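Local structure of amino acid ABC transporter, periplasmic amino acid-binding protein (Brucella ovis, 4Z9N) at residues P67-T75 / L85-R95; Y48-I56 / W224-L235. The protein binds glutathione and probably delivers it, or related amino-acid-like solutes, to an ABC transporter in the inner membrane. All coordinates share one frame; numbering follows the deposited sequence.

From the N terminus, the chain first runs through helix 44-57, whose 48-56 portion waits for its partner until helix 222-240, so contact 2 closes a loop of 167 residues. Contact 1 lies wholly within that loop: Pro67-Thr75 begins at the end of strand 63-67, and only nine residues later Leu85-Arg95 leaves strand 84-85 to complete it. The two contacts therefore nest and do not cross. Contact 1 joins the chain leaving the two outer strands of the parallel sheet, which flank strand 21-25, whereas contact 2 ties helix 44-57 to helix 222-240, its centre about 18 Å from that of contact 1. Ile86 bridges them, its CG2 packing 3.9 Å from Tyr48 CB, and both contacts reach the second subunit.

Contact 1 (P67-T75 / L85-R95); sequences PLNAKERFT and LIRNTTWTISR. With GSH (glutathione), chain U; EDO (1,2-ethanediol), chain V.
Arg73 and Arg87 reach across this contact, with Arg95 beside them, to line part of the glutathione pocket of a family 3 solute-binding protein. Arg73 spans the two segments. Its CB rests on Leu85 CD1, where a branched apolar residue suits the buried base. With chi1 at 53°, CG lies between the backbone N and carbonyl carbon, over a face of the Phe74 ring toward its rim, and the extended chain brings CD over one face of the Arg87 guanidinium. NE donates to Ala70 O of its own segment. NH1 donates to both Thr89 OG1 (2.9 Å) and glutathione O12, and NH2 points almost straight at glutathione O11 (3.0 Å, 179°) and also bonds Gly140 O. The bonds to Ala70 O and Thr89 OG1 lie close to the guanidinium plane, and with those to the carboxylate they fix its rotation, while Phe74 CZ and ligand OE1 lie over opposite faces.

Arg95 grips the same carboxylate through NH1 and NH2, its plane turned steeply against that of Arg73. Shared negative charge probably offsets the closeness of the two cations. Phe74 CZ lies over a face of Arg95, 3.5 Å from NE, and Phe74 CE1 touches Thr89 CG2. Threonine fits here because its methyl meets the ring while its hydroxyl serves Arg73. Arg87 spreads its two terminal nitrogens around ligand OE1, and its NE donates to Leu68 O at 2.8 Å and 170°.

Contact 2 (Y48-I56 / W224-L235); sequences YCRAVASAI and WADVVRWTHNAL. With NA (sodium ion), chain H.
A hydrogen bond between two aromatic side chains is the striking feature of this helix pair: Tyr48 OH and His232 ND1 lie 2.7 Å apart, and either could supply the proton. The hydroxyl meets the imidazole at its edge, in the ring plane, and the rings stand rim to rim with planes at 41°. Tyrosine suits the place because it also offers a flat face, over which Leu235 CD1 sits in a CH-pi contact, 3.9 Å from the ring centroid.

Where the helices come near, residues are small. Ala51 CB meets Thr231 CG2 at 3.6 Å, and Ala55 CB lies against Thr231 OG1. Such a hydroxyl is tolerable in an apolar interface because it donates to Val227 O, one turn back, leaving the methyl, anti to the backbone N, to face helix 48-56. At the other end Ile56 CD1 reaches the edge of the Trp224 indole, 3.7 Å from CZ3, beside Val52 CG1; the indole NE1 is bonded to Asp83 O.

The axes approach to 9.6 Å and cross at 108°. Leu21 of strand 21-25 touches both Val52 and Trp224, so the pair forms part of the helical layer against the central sheet, as in the alpha/beta lobes of periplasmic binding proteins.

Contact 1 (P67-T75 / L85-R95)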
# COMPACT_ATOMS: atom_id res chain seq x y z
N PRO D 67 -26.55 -0.17 5.44
CA PRO D 67 -26.11 -1.53 5.76
C PRO D 67 -26.23 -2.44 4.54
O PRO D 67 -27.24 -2.38 3.84
CB PRO D 67 -27.06 -1.96 6.87
CG PRO D 67 -28.30 -1.14 6.64
CD PRO D 67 -27.82 0.19 6.10
N LEU D 68 -25.19 -3.24 4.30
CA LEU D 68 -25.07 -4.10 3.13
C LEU D 68 -24.56 -5.51 3.47
O LEU D 68 -23.52 -5.66 4.11
CB LEU D 68 -24.16 -3.45 2.08
CG LEU D 68 -24.50 -2.03 1.60
CD1 LEU D 68 -23.35 -1.32 0.91
CD2 LEU D 68 -25.68 -2.15 0.64
N ASN D 69 -25.28 -6.55 3.04
CA ASN D 69 -24.77 -7.90 3.25
C ASN D 69 -23.70 -8.20 2.20
O ASN D 69 -23.44 -7.38 1.31
CB ASN D 69 -25.92 -8.95 3.24
CG ASN D 69 -26.56 -9.15 1.88
OD1 ASN D 69 -25.90 -9.16 0.85
ND2 ASN D 69 -27.89 -9.34 1.88
N ALA D 70 -23.08 -9.36 2.31
CA ALA D 70 -21.88 -9.66 1.53
C ALA D 70 -22.17 -9.65 0.03
O ALA D 70 -21.28 -9.40 -0.80
CB ALA D 70 -21.31 -11.01 1.95
N LYS D 71 -23.43 -9.93 -0.32
CA LYS D 71 -23.83 -10.07 -1.71
C LYS D 71 -24.29 -8.77 -2.39
O LYS D 71 -24.28 -8.67 -3.61
CB LYS D 71 -24.93 -11.11 -1.82
CG LYS D 71 -24.41 -12.52 -1.75
CD LYS D 71 -25.53 -13.51 -2.00
CE LYS D 71 -25.01 -14.74 -2.74
NZ LYS D 71 -26.12 -15.63 -3.16
N GLU D 72 -24.70 -7.77 -1.62
CA GLU D 72 -25.23 -6.57 -2.24
C GLU D 72 -24.24 -5.40 -2.16
O GLU D 72 -24.48 -4.35 -2.74
CB GLU D 72 -26.56 -6.18 -1.59
CG GLU D 72 -26.43 -5.84 -0.13
CD GLU D 72 -27.75 -5.93 0.63
OE1 GLU D 72 -28.81 -6.07 -0.01
OE2 GLU D 72 -27.71 -5.86 1.87
N ARG D 73 -23.13 -5.59 -1.47
CA ARG D 73 -22.22 -4.47 -1.19
C ARG D 73 -21.59 -3.86 -2.45
O ARG D 73 -21.47 -2.63 -2.55
CB ARG D 73 -21.11 -4.91 -0.22
CG ARG D 73 -20.34 -6.17 -0.68
CD ARG D 73 -19.29 -6.63 0.34
NE ARG D 73 -18.97 -8.04 0.13
CZ ARG D 73 -17.85 -8.65 0.54
NH1 ARG D 73 -16.88 -7.97 1.15
NH2 ARG D 73 -17.69 -9.95 0.30
N PHE D 74 -21.20 -4.68 -3.42
CA PHE D 74 -20.53 -4.09 -4.59
C PHE D 74 -21.54 -3.38 -5.50
O PHE D 74 -21.24 -2.32 -6.06
CB PHE D 74 -19.73 -5.17 -5.35
CG PHE D 74 -18.68 -5.82 -4.51
CD1 PHE D 74 -17.61 -5.08 -4.02
CD2 PHE D 74 -18.81 -7.15 -4.13
CE1 PHE D 74 -16.64 -5.66 -3.22
CE2 PHE D 74 -17.85 -7.76 -3.33
CZ PHE D 74 -16.76 -7.01 -2.86
N THR D 75 -22.73 -3.95 -5.63
CA THR D 75 -23.78 -3.38 -6.47
C THR D 75 -24.15 -1.98 -5.97
O THR D 75 -24.31 -1.05 -6.75
CB THR D 75 -25.04 -4.27 -6.49
OG1 THR D 75 -24.69 -5.59 -6.92
CG2 THR D 75 -26.08 -3.69 -7.44
N LEU D 85 -17.40 2.41 0.12
CA LEU D 85 -17.68 1.16 0.81
C LEU D 85 -16.55 0.87 1.78
O LEU D 85 -15.41 0.66 1.36
CB LEU D 85 -17.83 0.00 -0.18
CG LEU D 85 -18.06 -1.39 0.41
CD1 LEU D 85 -19.46 -1.50 1.04
CD2 LEU D 85 -17.88 -2.46 -0.69
N ILE D 86 -16.85 0.89 3.07
CA ILE D 86 -15.85 0.63 4.09
C ILE D 86 -16.46 -0.44 4.97
O ILE D 86 -17.24 -0.14 5.85
CB ILE D 86 -15.47 1.89 4.86
CG1 ILE D 86 -15.03 2.97 3.87
CG2 ILE D 86 -14.31 1.59 5.83
CD1 ILE D 86 -14.66 4.30 4.50
N ARG D 87 -16.13 -1.69 4.69
CA ARG D 87 -16.93 -2.79 5.22
C ARG D 87 -16.17 -4.10 5.14
O ARG D 87 -16.60 -5.02 4.44
CB ARG D 87 -18.26 -2.87 4.46
CG ARG D 87 -19.25 -3.96 4.92
CD ARG D 87 -19.97 -4.55 3.73
NE ARG D 87 -20.72 -5.77 4.05
CZ ARG D 87 -20.16 -6.97 4.19
NH1 ARG D 87 -18.84 -7.10 4.09
NH2 ARG D 87 -20.91 -8.03 4.47
N ASN D 88 -15.05 -4.19 5.87
CA ASN D 88 -14.27 -5.44 6.00
C ASN D 88 -14.22 -6.21 4.68
O ASN D 88 -14.41 -7.42 4.65
CB ASN D 88 -14.82 -6.34 7.16
CG ASN D 88 -16.35 -6.61 7.10
OD1 ASN D 88 -17.17 -5.70 7.23
ND2 ASN D 88 -16.71 -7.89 6.98
N THR D 89 -13.94 -5.48 3.60
CA THR D 89 -14.01 -5.99 2.24
C THR D 89 -12.61 -6.16 1.65
O THR D 89 -11.85 -5.20 1.51
CB THR D 89 -14.84 -5.06 1.35
OG1 THR D 89 -16.24 -5.15 1.70
CG2 THR D 89 -14.64 -5.39 -0.11
N THR D 90 -12.27 -7.40 1.32
CA THR D 90 -10.91 -7.71 0.90
C THR D 90 -10.57 -7.18 -0.50
O THR D 90 -11.33 -7.36 -1.45
CB THR D 90 -10.68 -9.24 0.95
OG1 THR D 90 -10.87 -9.69 2.29
CG2 THR D 90 -9.27 -9.59 0.47
N TRP D 91 -9.45 -6.48 -0.60
CA TRP D 91 -8.87 -6.09 -1.89
C TRP D 91 -8.28 -7.33 -2.58
O TRP D 91 -7.35 -7.94 -2.06
CB TRP D 91 -7.77 -5.06 -1.67
CG TRP D 91 -7.20 -4.37 -2.89
CD1 TRP D 91 -7.32 -4.73 -4.22
CD2 TRP D 91 -6.42 -3.19 -2.86
NE1 TRP D 91 -6.65 -3.80 -5.01
CE2 TRP D 91 -6.08 -2.86 -4.18
CE3 TRP D 91 -5.96 -2.37 -1.82
CZ2 TRP D 91 -5.32 -1.75 -4.50
CZ3 TRP D 91 -5.20 -1.27 -2.13
CH2 TRP D 91 -4.90 -0.96 -3.46
N THR D 92 -8.83 -7.69 -3.74
CA THR D 92 -8.30 -8.79 -4.55
C THR D 92 -8.19 -8.33 -5.98
O THR D 92 -8.84 -7.35 -6.37
CB THR D 92 -9.22 -10.02 -4.53
OG1 THR D 92 -10.41 -9.73 -5.30
CG2 THR D 92 -9.63 -10.38 -3.09
N ILE D 93 -7.42 -9.04 -6.79
CA ILE D 93 -7.29 -8.59 -8.17
C ILE D 93 -8.63 -8.58 -8.93
O ILE D 93 -8.90 -7.66 -9.68
CB ILE D 93 -6.22 -9.40 -8.94
CG1 ILE D 93 -5.95 -8.77 -10.31
CG2 ILE D 93 -6.62 -10.88 -9.12
CD1 ILE D 93 -4.76 -9.40 -11.02
N SER D 94 -9.47 -9.59 -8.71
CA SER D 94 -10.72 -9.68 -9.46
C SER D 94 -11.66 -8.54 -9.09
O SER D 94 -12.40 -8.03 -9.94
CB SER D 94 -11.40 -11.04 -9.25
OG SER D 94 -11.68 -11.29 -7.88
N ARG D 95 -11.63 -8.11 -7.83
CA ARG D 95 -12.46 -6.99 -7.41
C ARG D 95 -11.89 -5.66 -7.94
O ARG D 95 -12.61 -4.68 -8.07
CB ARG D 95 -12.62 -6.98 -5.90
CG ARG D 95 -13.40 -8.19 -5.41
CD ARG D 95 -13.34 -8.30 -3.89
NE ARG D 95 -14.21 -9.37 -3.41
CZ ARG D 95 -14.37 -9.67 -2.12
NH1 ARG D 95 -13.71 -8.97 -1.20
NH2 ARG D 95 -15.18 -10.65 -1.75
N1 GSH U . -13.33 -10.00 3.90
CA1 GSH U . -14.16 -11.04 3.29
C1 GSH U . -14.60 -10.56 1.91
O11 GSH U . -15.21 -11.36 1.15
O12 GSH U . -14.39 -9.37 1.54
CB1 GSH U . -15.41 -11.34 4.12
CG1 GSH U . -16.25 -10.06 4.25
CD1 GSH U . -17.60 -10.41 4.85
OE1 GSH U . -18.62 -10.14 4.30
N2 GSH U . -17.62 -11.08 6.13
CA2 GSH U . -18.91 -11.43 6.69
C2 GSH U . -19.78 -10.20 6.98
O2 GSH U . -19.35 -9.10 7.08
CB2 GSH U . -18.74 -12.36 7.90
SG2 GSH U . -18.04 -11.49 9.33
N3 GSH U . -21.21 -10.43 7.07
CA3 GSH U . -22.09 -9.32 7.33
C3 GSH U . -23.20 -9.33 6.28
O31 GSH U . -24.21 -8.60 6.46
O32 GSH U . -23.10 -10.05 5.24
C1 EDO V . -15.32 -13.47 -3.73
O1 EDO V . -16.46 -12.69 -3.35
C2 EDO V . -14.87 -13.12 -5.14
O2 EDO V . -14.68 -11.70 -5.29

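Contact 2 (Y48-I56 / W224-L235)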
# COMPACT_ATOMS: atom_id res chain seq x y z
N TYR D 48 -13.97 5.21 10.23
CA TYR D 48 -13.30 5.57 8.99
C TYR D 48 -14.24 6.39 8.11
O TYR D 48 -13.83 7.37 7.49
CB TYR D 48 -12.80 4.32 8.24
CG TYR D 48 -11.29 4.20 8.28
CD1 TYR D 48 -10.65 3.66 9.40
CD2 TYR D 48 -10.50 4.66 7.24
CE1 TYR D 48 -9.27 3.57 9.46
CE2 TYR D 48 -9.11 4.59 7.30
CZ TYR D 48 -8.51 4.04 8.42
OH TYR D 48 -7.14 3.94 8.47
N CYS D 49 -15.51 5.99 8.05
CA CYS D 49 -16.53 6.77 7.35
C CYS D 49 -16.65 8.16 7.93
O CYS D 49 -16.72 9.16 7.20
CB CYS D 49 -17.89 6.10 7.44
SG CYS D 49 -17.98 4.50 6.66
N ARG D 50 -16.69 8.22 9.25
CA ARG D 50 -16.80 9.50 9.93
C ARG D 50 -15.55 10.35 9.70
O ARG D 50 -15.61 11.58 9.73
CB ARG D 50 -17.05 9.32 11.42
CG ARG D 50 -18.32 8.54 11.77
CD ARG D 50 -18.75 8.82 13.21
NE ARG D 50 -19.88 7.99 13.60
CZ ARG D 50 -21.15 8.27 13.33
NH1 ARG D 50 -21.47 9.36 12.66
NH2 ARG D 50 -22.11 7.44 13.72
N ALA D 51 -14.41 9.69 9.50
CA ALA D 51 -13.17 10.42 9.22
C ALA D 51 -13.26 11.16 7.88
O ALA D 51 -12.83 12.31 7.76
CB ALA D 51 -11.94 9.47 9.23
N VAL D 52 -13.83 10.50 6.88
CA VAL D 52 -14.02 11.13 5.58
C VAL D 52 -15.02 12.27 5.70
O VAL D 52 -14.81 13.34 5.14
CB VAL D 52 -14.46 10.09 4.54
CG1 VAL D 52 -14.76 10.76 3.21
CG2 VAL D 52 -13.36 9.04 4.38
N ALA D 53 -16.10 12.04 6.44
CA ALA D 53 -17.07 13.10 6.66
C ALA D 53 -16.43 14.29 7.37
O ALA D 53 -16.76 15.45 7.07
CB ALA D 53 -18.26 12.57 7.45
N SER D 54 -15.52 14.02 8.30
CA SER D 54 -14.87 15.12 9.02
C SER D 54 -13.94 15.90 8.10
O SER D 54 -13.90 17.12 8.12
CB SER D 54 -14.10 14.61 10.24
OG SER D 54 -14.89 13.77 11.05
N ALA D 55 -13.19 15.17 7.27
CA ALA D 55 -12.33 15.80 6.27
C ALA D 55 -13.07 16.79 5.39
O ALA D 55 -12.52 17.82 4.99
CB ALA D 55 -11.68 14.72 5.39
N ILE D 56 -14.32 16.48 5.07
CA ILE D 56 -15.08 17.24 4.10
C ILE D 56 -15.91 18.32 4.76
O ILE D 56 -15.92 19.46 4.30
CB ILE D 56 -15.98 16.32 3.26
CG1 ILE D 56 -15.14 15.30 2.49
CG2 ILE D 56 -16.87 17.12 2.32
CD1 ILE D 56 -15.98 14.22 1.80
N TRP D 224 -12.04 11.90 -6.05
CA TRP D 224 -12.72 11.25 -4.94
C TRP D 224 -11.84 10.17 -4.29
O TRP D 224 -11.81 10.06 -3.06
CB TRP D 224 -14.06 10.63 -5.40
CG TRP D 224 -14.79 10.00 -4.26
CD1 TRP D 224 -15.13 8.69 -4.13
CD2 TRP D 224 -15.24 10.66 -3.07
NE1 TRP D 224 -15.78 8.49 -2.94
CE2 TRP D 224 -15.86 9.68 -2.27
CE3 TRP D 224 -15.20 11.99 -2.61
CZ2 TRP D 224 -16.43 9.98 -1.03
CZ3 TRP D 224 -15.76 12.28 -1.38
CH2 TRP D 224 -16.37 11.29 -0.60
N ALA D 225 -11.15 9.38 -5.10
CA ALA D 225 -10.22 8.38 -4.56
C ALA D 225 -9.12 9.05 -3.74
O ALA D 225 -8.72 8.53 -2.68
CB ALA D 225 -9.61 7.54 -5.67
N ASP D 226 -8.63 10.19 -4.22
CA ASP D 226 -7.61 10.94 -3.47
C ASP D 226 -8.11 11.36 -2.08
O ASP D 226 -7.36 11.28 -1.10
CB ASP D 226 -7.16 12.19 -4.26
CG ASP D 226 -6.30 11.85 -5.49
OD1 ASP D 226 -5.98 10.67 -5.71
OD2 ASP D 226 -5.98 12.78 -6.26
N VAL D 227 -9.36 11.80 -2.00
CA VAL D 227 -9.93 12.23 -0.71
C VAL D 227 -9.97 11.06 0.28
O VAL D 227 -9.62 11.20 1.45
CB VAL D 227 -11.35 12.84 -0.88
CG1 VAL D 227 -12.02 13.01 0.48
CG2 VAL D 227 -11.30 14.16 -1.64
N VAL D 228 -10.39 9.90 -0.21
CA VAL D 228 -10.51 8.74 0.67
C VAL D 228 -9.13 8.24 1.04
O VAL D 228 -8.86 7.98 2.21
CB VAL D 228 -11.34 7.63 0.01
CG1 VAL D 228 -11.34 6.36 0.88
CG2 VAL D 228 -12.79 8.13 -0.25
N ARG D 229 -8.25 8.15 0.05
CA ARG D 229 -6.87 7.72 0.28
C ARG D 229 -6.15 8.59 1.29
O ARG D 229 -5.43 8.12 2.19
CB ARG D 229 -6.09 7.75 -1.03
CG ARG D 229 -4.60 7.42 -0.84
CD ARG D 229 -3.84 7.33 -2.16
NE ARG D 229 -4.63 6.66 -3.18
CZ ARG D 229 -5.19 7.26 -4.23
NH1 ARG D 229 -5.01 8.55 -4.44
NH2 ARG D 229 -5.92 6.55 -5.07
N TRP D 230 -6.32 9.89 1.15
CA TRP D 230 -5.52 10.78 1.96
C TRP D 230 -6.15 11.03 3.33
O TRP D 230 -5.44 11.40 4.26
CB TRP D 230 -5.22 12.05 1.18
CG TRP D 230 -4.12 11.71 0.26
CD1 TRP D 230 -4.20 11.43 -1.07
CD2 TRP D 230 -2.75 11.48 0.64
NE1 TRP D 230 -2.96 11.08 -1.56
CE2 TRP D 230 -2.05 11.11 -0.53
CE3 TRP D 230 -2.05 11.59 1.85
CZ2 TRP D 230 -0.68 10.83 -0.53
CZ3 TRP D 230 -0.68 11.32 1.85
CH2 TRP D 230 -0.01 10.94 0.67
N THR D 231 -7.45 10.75 3.48
CA THR D 231 -8.03 10.64 4.82
C THR D 231 -7.31 9.51 5.59
O THR D 231 -6.84 9.71 6.71
CB THR D 231 -9.54 10.36 4.77
OG1 THR D 231 -10.21 11.49 4.21
CG2 THR D 231 -10.10 10.10 6.18
N HIS D 232 -7.23 8.33 4.97
CA HIS D 232 -6.51 7.19 5.55
C HIS D 232 -5.07 7.52 5.91
O HIS D 232 -4.61 7.22 7.02
CB HIS D 232 -6.54 6.03 4.56
CG HIS D 232 -5.67 4.87 4.93
ND1 HIS D 232 -5.84 4.15 6.09
CD2 HIS D 232 -4.67 4.27 4.25
CE1 HIS D 232 -4.95 3.17 6.12
NE2 HIS D 232 -4.23 3.21 5.01
N ASN D 233 -4.35 8.13 4.99
CA ASN D 233 -2.93 8.36 5.25
C ASN D 233 -2.74 9.48 6.26
O ASN D 233 -1.77 9.46 7.01
CB ASN D 233 -2.19 8.62 3.94
CG ASN D 233 -1.93 7.33 3.17
OD1 ASN D 233 -1.01 6.60 3.50
ND2 ASN D 233 -2.77 7.03 2.17
N ALA D 234 -3.68 10.42 6.32
CA ALA D 234 -3.64 11.44 7.35
C ALA D 234 -3.78 10.77 8.72
O ALA D 234 -3.07 11.13 9.66
CB ALA D 234 -4.74 12.49 7.15
N LEU D 235 -4.70 9.81 8.82
CA LEU D 235 -4.88 9.10 10.09
C LEU D 235 -3.59 8.41 10.53
O LEU D 235 -3.23 8.43 11.71
CB LEU D 235 -6.01 8.07 9.98
CG LEU D 235 -7.42 8.65 9.89
CD1 LEU D 235 -8.43 7.57 9.51
CD2 LEU D 235 -7.81 9.32 11.21
NA NA H . -4.06 10.90 -7.90